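Local coordinates for chromosome partition protein Smc (Pyrococcus yayanosii, PDB 5XEI) that is probably required for chromosome condensation and partitioning as a homodimeric SMC ATPase, of which this piece is the head domain with adjoining coiled coil, at residues D456-N459 with V460-A464; K511-K514 with I515-A519. All coordinates share one frame; numbering follows the deposited sequence.

Contact 1 of 2, residues D456-N459 with V460-A464; sequences DDAN and VKRVA
N459 and R462 meet one turn apart on the first turns of helix 457-470. The amide oxygen OD1 of N459 lies at the edge of the R462 guanidinium, in its plane, and accepts a long, weak hydrogen bond from R462 NE at 3.4 Å. N459 CG stands beside its own backbone N (chi1 -77°), and the R462 chain, extended from CG to NE, brings NE back to that oxygen. The two flat groups are turned 55° against each other, so they cross rather than stack. Over one guanidinium face sits the carbonyl O of A458, above the plane and offset toward the rim. The methyl CB of A458 comes within 3.8 Å of R462 NH2. A leucine in place of R462 would probably leave N459 OD1 without this N-H donor and A458 O without the flat group lying over it.

The helix belongs to the beta-alpha-beta unit of strands 445-449 and 475-480 in the ABC-type ATPase head. It starts just after the loop that follows the Walker B strand.

D456 is its N-cap. D456 OD1 accepts from N459 N at 3.1 Å, met from 45° out of the carboxylate plane, while D456 OD2 takes a weak bond from A458 N. This fork of two oxygens on two amides holds the carboxylate at the helix start, next to the residues that receive R462. V460 N donates to D456 O (3.0 Å), and V463 N to N459 O (3.1 Å). The buried V460 also packs on V484 and R482, N459 and V463 rest on L428, and R462 touches P385.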
loop_
_atom_site.group_PDB
_atom_site.type_symbol
_atom_site.label_atom_id
_atom_site.label_comp_id
_atom_site.label_asym_id
_atom_site.label_seq_id
_atom_site.Cartn_x
_atom_site.Cartn_y
_atom_site.Cartn_z
ATOM N N ASP A 456 -22.223 -37.866 18.568
ATOM C CA ASP A 456 -23.273 -38.540 19.305
ATOM C C ASP A 456 -24.281 -37.518 19.825
ATOM O O ASP A 456 -24.151 -36.307 19.620
ATOM C CB ASP A 456 -22.683 -39.312 20.474
ATOM C CG ASP A 456 -22.458 -38.421 21.680
ATOM O OD1 ASP A 456 -21.808 -37.361 21.524
ATOM O OD2 ASP A 456 -22.980 -38.756 22.766
ATOM N N ASP A 457 -25.268 -38.019 20.569
ATOM C CA ASP A 457 -26.379 -37.182 21.008
ATOM C C ASP A 457 -25.934 -36.139 22.020
ATOM O O ASP A 457 -26.277 -34.959 21.893
ATOM C CB ASP A 457 -27.478 -38.057 21.599
ATOM C CG ASP A 457 -27.896 -39.154 20.656
ATOM O OD1 ASP A 457 -28.800 -38.920 19.813
ATOM O OD2 ASP A 457 -27.282 -40.241 20.741
ATOM N N ALA A 458 -25.194 -36.561 23.051
ATOM C CA ALA A 458 -24.777 -35.621 24.089
ATOM C C ALA A 458 -23.975 -34.471 23.495
ATOM O O ALA A 458 -24.081 -33.333 23.964
ATOM C CB ALA A 458 -23.971 -36.340 25.181
ATOM N N ASN A 459 -23.197 -34.741 22.445
ATOM C CA ASN A 459 -22.505 -33.660 21.753
ATOM C C ASN A 459 -23.494 -32.749 21.027
ATOM O O ASN A 459 -23.539 -31.540 21.291
ATOM C CB ASN A 459 -21.451 -34.231 20.798
ATOM C CG ASN A 459 -20.202 -34.683 21.535
ATOM O OD1 ASN A 459 -19.923 -34.208 22.640
ATOM N ND2 ASN A 459 -19.435 -35.585 20.925
ATOM N N VAL A 460 -24.322 -33.311 20.137
ATOM C CA VAL A 460 -25.200 -32.458 19.336
ATOM C C VAL A 460 -26.065 -31.573 20.223
ATOM O O VAL A 460 -26.439 -30.460 19.825
ATOM C CB VAL A 460 -26.064 -33.285 18.353
ATOM C CG1 VAL A 460 -25.212 -34.243 17.524
ATOM C CG2 VAL A 460 -27.150 -34.035 19.086
ATOM N N LYS A 461 -26.361 -32.007 21.448
ATOM C CA LYS A 461 -27.174 -31.152 22.304
ATOM C C LYS A 461 -26.416 -29.879 22.697
ATOM O O LYS A 461 -26.968 -28.775 22.634
ATOM C CB LYS A 461 -27.669 -31.924 23.529
ATOM C CG LYS A 461 -28.619 -31.090 24.383
ATOM C CD LYS A 461 -29.521 -31.945 25.283
ATOM C CE LYS A 461 -30.158 -33.116 24.533
ATOM N NZ LYS A 461 -31.187 -33.837 25.341
ATOM N N ARG A 462 -25.136 -30.000 23.066
ATOM C CA ARG A 462 -24.382 -28.801 23.447
ATOM C C ARG A 462 -24.163 -27.875 22.251
ATOM O O ARG A 462 -24.261 -26.643 22.380
ATOM C CB ARG A 462 -23.040 -29.176 24.092
ATOM C CG ARG A 462 -22.932 -30.573 24.643
ATOM C CD ARG A 462 -21.553 -30.839 25.255
ATOM N NE ARG A 462 -21.192 -32.251 25.178
ATOM C CZ ARG A 462 -21.223 -33.078 26.217
ATOM N NH1 ARG A 462 -21.586 -32.632 27.416
ATOM N NH2 ARG A 462 -20.889 -34.357 26.070
ATOM N N VAL A 463 -23.876 -28.447 21.076
ATOM C CA VAL A 463 -23.750 -27.646 19.862
ATOM C C VAL A 463 -25.033 -26.872 19.600
ATOM O O VAL A 463 -25.007 -25.663 19.341
ATOM C CB VAL A 463 -23.384 -28.532 18.665
ATOM C CG1 VAL A 463 -23.236 -27.673 17.450
ATOM C CG2 VAL A 463 -22.105 -29.290 18.925
ATOM N N ALA A 464 -26.180 -27.557 19.657
ATOM C CA ALA A 464 -27.452 -26.872 19.441
ATOM C C ALA A 464 -27.663 -25.780 20.478
ATOM O O ALA A 464 -28.151 -24.690 20.150
ATOM C CB ALA A 464 -28.608 -27.864 19.467
#

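Contact 2 of 2, residues K511-K514 with I515-A519; sequences KAMK and ILEEA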
loop_
_atom_site.group_PDB
_atom_site.type_symbol
_atom_site.label_atom_id
_atom_site.label_comp_id
_atom_site.label_asym_id
_atom_site.label_seq_id
_atom_site.Cartn_x
_atom_site.Cartn_y
_atom_site.Cartn_z
ATOM N N LYS A 511 -44.835 -31.471 13.624
ATOM C CA LYS A 511 -44.938 -31.945 12.248
ATOM C C LYS A 511 -43.617 -32.546 11.806
ATOM O O LYS A 511 -43.567 -33.680 11.316
ATOM C CB LYS A 511 -45.334 -30.804 11.310
ATOM C CG LYS A 511 -46.812 -30.515 11.208
ATOM C CD LYS A 511 -47.147 -29.940 9.834
ATOM C CE LYS A 511 -46.817 -28.453 9.750
ATOM N NZ LYS A 511 -46.964 -27.946 8.352
ATOM N N ALA A 512 -42.529 -31.794 12.003
ATOM C CA ALA A 512 -41.205 -32.259 11.616
ATOM C C ALA A 512 -40.830 -33.513 12.381
ATOM O O ALA A 512 -40.202 -34.424 11.828
ATOM C CB ALA A 512 -40.174 -31.154 11.849
ATOM N N MET A 513 -41.202 -33.569 13.663
ATOM C CA MET A 513 -41.085 -34.805 14.426
ATOM C C MET A 513 -41.730 -35.956 13.673
ATOM O O MET A 513 -41.059 -36.928 13.314
ATOM C CB MET A 513 -41.721 -34.632 15.805
ATOM C CG MET A 513 -40.851 -33.843 16.757
ATOM S SD MET A 513 -39.243 -34.649 16.912
ATOM C CE MET A 513 -39.696 -36.050 17.941
ATOM N N LYS A 514 -43.031 -35.833 13.391
ATOM C CA LYS A 514 -43.751 -36.877 12.674
ATOM C C LYS A 514 -42.999 -37.293 11.414
ATOM O O LYS A 514 -42.502 -38.418 11.325
ATOM C CB LYS A 514 -45.170 -36.407 12.347
ATOM C CG LYS A 514 -46.099 -36.384 13.559
ATOM C CD LYS A 514 -47.521 -35.985 13.175
ATOM C CE LYS A 514 -48.374 -35.746 14.409
ATOM N NZ LYS A 514 -47.786 -34.677 15.253
ATOM N N ILE A 515 -42.841 -36.375 10.455
ATOM C CA ILE A 515 -42.272 -36.754 9.160
ATOM C C ILE A 515 -40.885 -37.376 9.308
ATOM O O ILE A 515 -40.504 -38.248 8.516
ATOM C CB ILE A 515 -42.240 -35.546 8.202
ATOM C CG1 ILE A 515 -43.521 -34.721 8.328
ATOM C CG2 ILE A 515 -42.047 -36.011 6.762
ATOM C CD1 ILE A 515 -44.725 -35.377 7.709
ATOM N N LEU A 516 -40.120 -36.976 10.325
ATOM C CA LEU A 516 -38.751 -37.453 10.472
ATOM C C LEU A 516 -38.602 -38.571 11.505
ATOM O O LEU A 516 -37.479 -38.862 11.930
ATOM C CB LEU A 516 -37.817 -36.291 10.803
ATOM C CG LEU A 516 -37.705 -35.329 9.623
ATOM C CD1 LEU A 516 -36.625 -34.268 9.873
ATOM C CD2 LEU A 516 -37.466 -36.106 8.319
ATOM N N GLU A 517 -39.709 -39.188 11.932
ATOM C CA GLU A 517 -39.679 -40.537 12.488
ATOM C C GLU A 517 -40.457 -41.535 11.637
ATOM O O GLU A 517 -40.205 -42.744 11.737
ATOM C CB GLU A 517 -40.204 -40.559 13.945
ATOM C CG GLU A 517 -41.494 -39.759 14.232
ATOM C CD GLU A 517 -41.603 -39.249 15.685
ATOM O OE1 GLU A 517 -40.846 -39.729 16.559
ATOM O OE2 GLU A 517 -42.437 -38.349 15.945
ATOM N N GLU A 518 -41.363 -41.055 10.777
ATOM C CA GLU A 518 -42.017 -41.913 9.794
ATOM C C GLU A 518 -41.043 -42.332 8.691
ATOM O O GLU A 518 -41.000 -43.510 8.314
ATOM C CB GLU A 518 -43.238 -41.189 9.213
ATOM C CG GLU A 518 -44.571 -41.195 10.034
ATOM C CD GLU A 518 -44.466 -40.877 11.534
ATOM O OE1 GLU A 518 -43.469 -40.288 11.998
ATOM O OE2 GLU A 518 -45.437 -41.183 12.260
ATOM N N ALA A 519 -40.243 -41.390 8.172
ATOM C CA ALA A 519 -39.229 -41.708 7.163
ATOM C C ALA A 519 -38.065 -42.526 7.716
ATOM O O ALA A 519 -37.248 -43.016 6.925
ATOM C CB ALA A 519 -38.689 -40.424 6.521
#
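M513 and E517, four residues apart on helix 509-518, bring their side chains together on one flank of this C-terminal helix of the ABC-type head domain. Backbone bonds of the alpha-helical i to i+4 kind run from I515 N to K511 O, at 2.9 Å and nearly straight (168°), from L516 N to A512 O at 3.0 Å, and from E518 N to K514 O. The donor on A512 O is tilted 29° from the carbonyl plane. Two further bonds span i to i+3: a weak one from L516 N to M513 O, and one from E517 N to K514 O. The place of K514 O, which takes both glutamate amides, is less sure.

Apolar packing is directed at helix 483-488, where the buried L516 and A512 each touch M486. The L516 side chain is about 5 Å from that of A34, a residue of the predicted ATP-binding P-loop, and the helix thus lies close to the predicted nucleotide site.

Among the charged side chains, the K514 chain bends at its last torsion, and its NZ forms a salt bridge with E510. E517 OE2 is 6.5 Å from K514 NZ, too distant for a contact. Because E517 CG stands between its own N and carbonyl carbon (chi1 45°), the extended chain is carried back over the M513 carbonyl, with E517 OE2 3.3 Å from M513 O, two acceptors with no hydrogen bond between them. The two side chains cross obliquely, the methyl CE of M513 lying 4.1 Å from both E517 OE1 and OE2, while E517 OE2 stands 3.8 Å from M513 CB.

Following the chain, contact 1 comes first, at the start of helix 457-470 between strands 445-449 and 475-480. The chain then passes through helix 483-488 and strands 491-498 and 501-506 before reaching contact 2 in helix 509-518. The two are in series and neither nest nor cross. Each spans neighbouring turns of one helix, so neither closes a loop. The centres of contact 1 and contact 2 lie about 20 Å apart. The nearest atoms of contact 1 and contact 2 are about 11 Å apart, without touching. Helix 483-488 stands next to both: V484 and M485 meet residues of contact 1, D483 and M486 those of contact 2. Through it the helix after the Walker B strand and the C-terminal helix are joined indirectly.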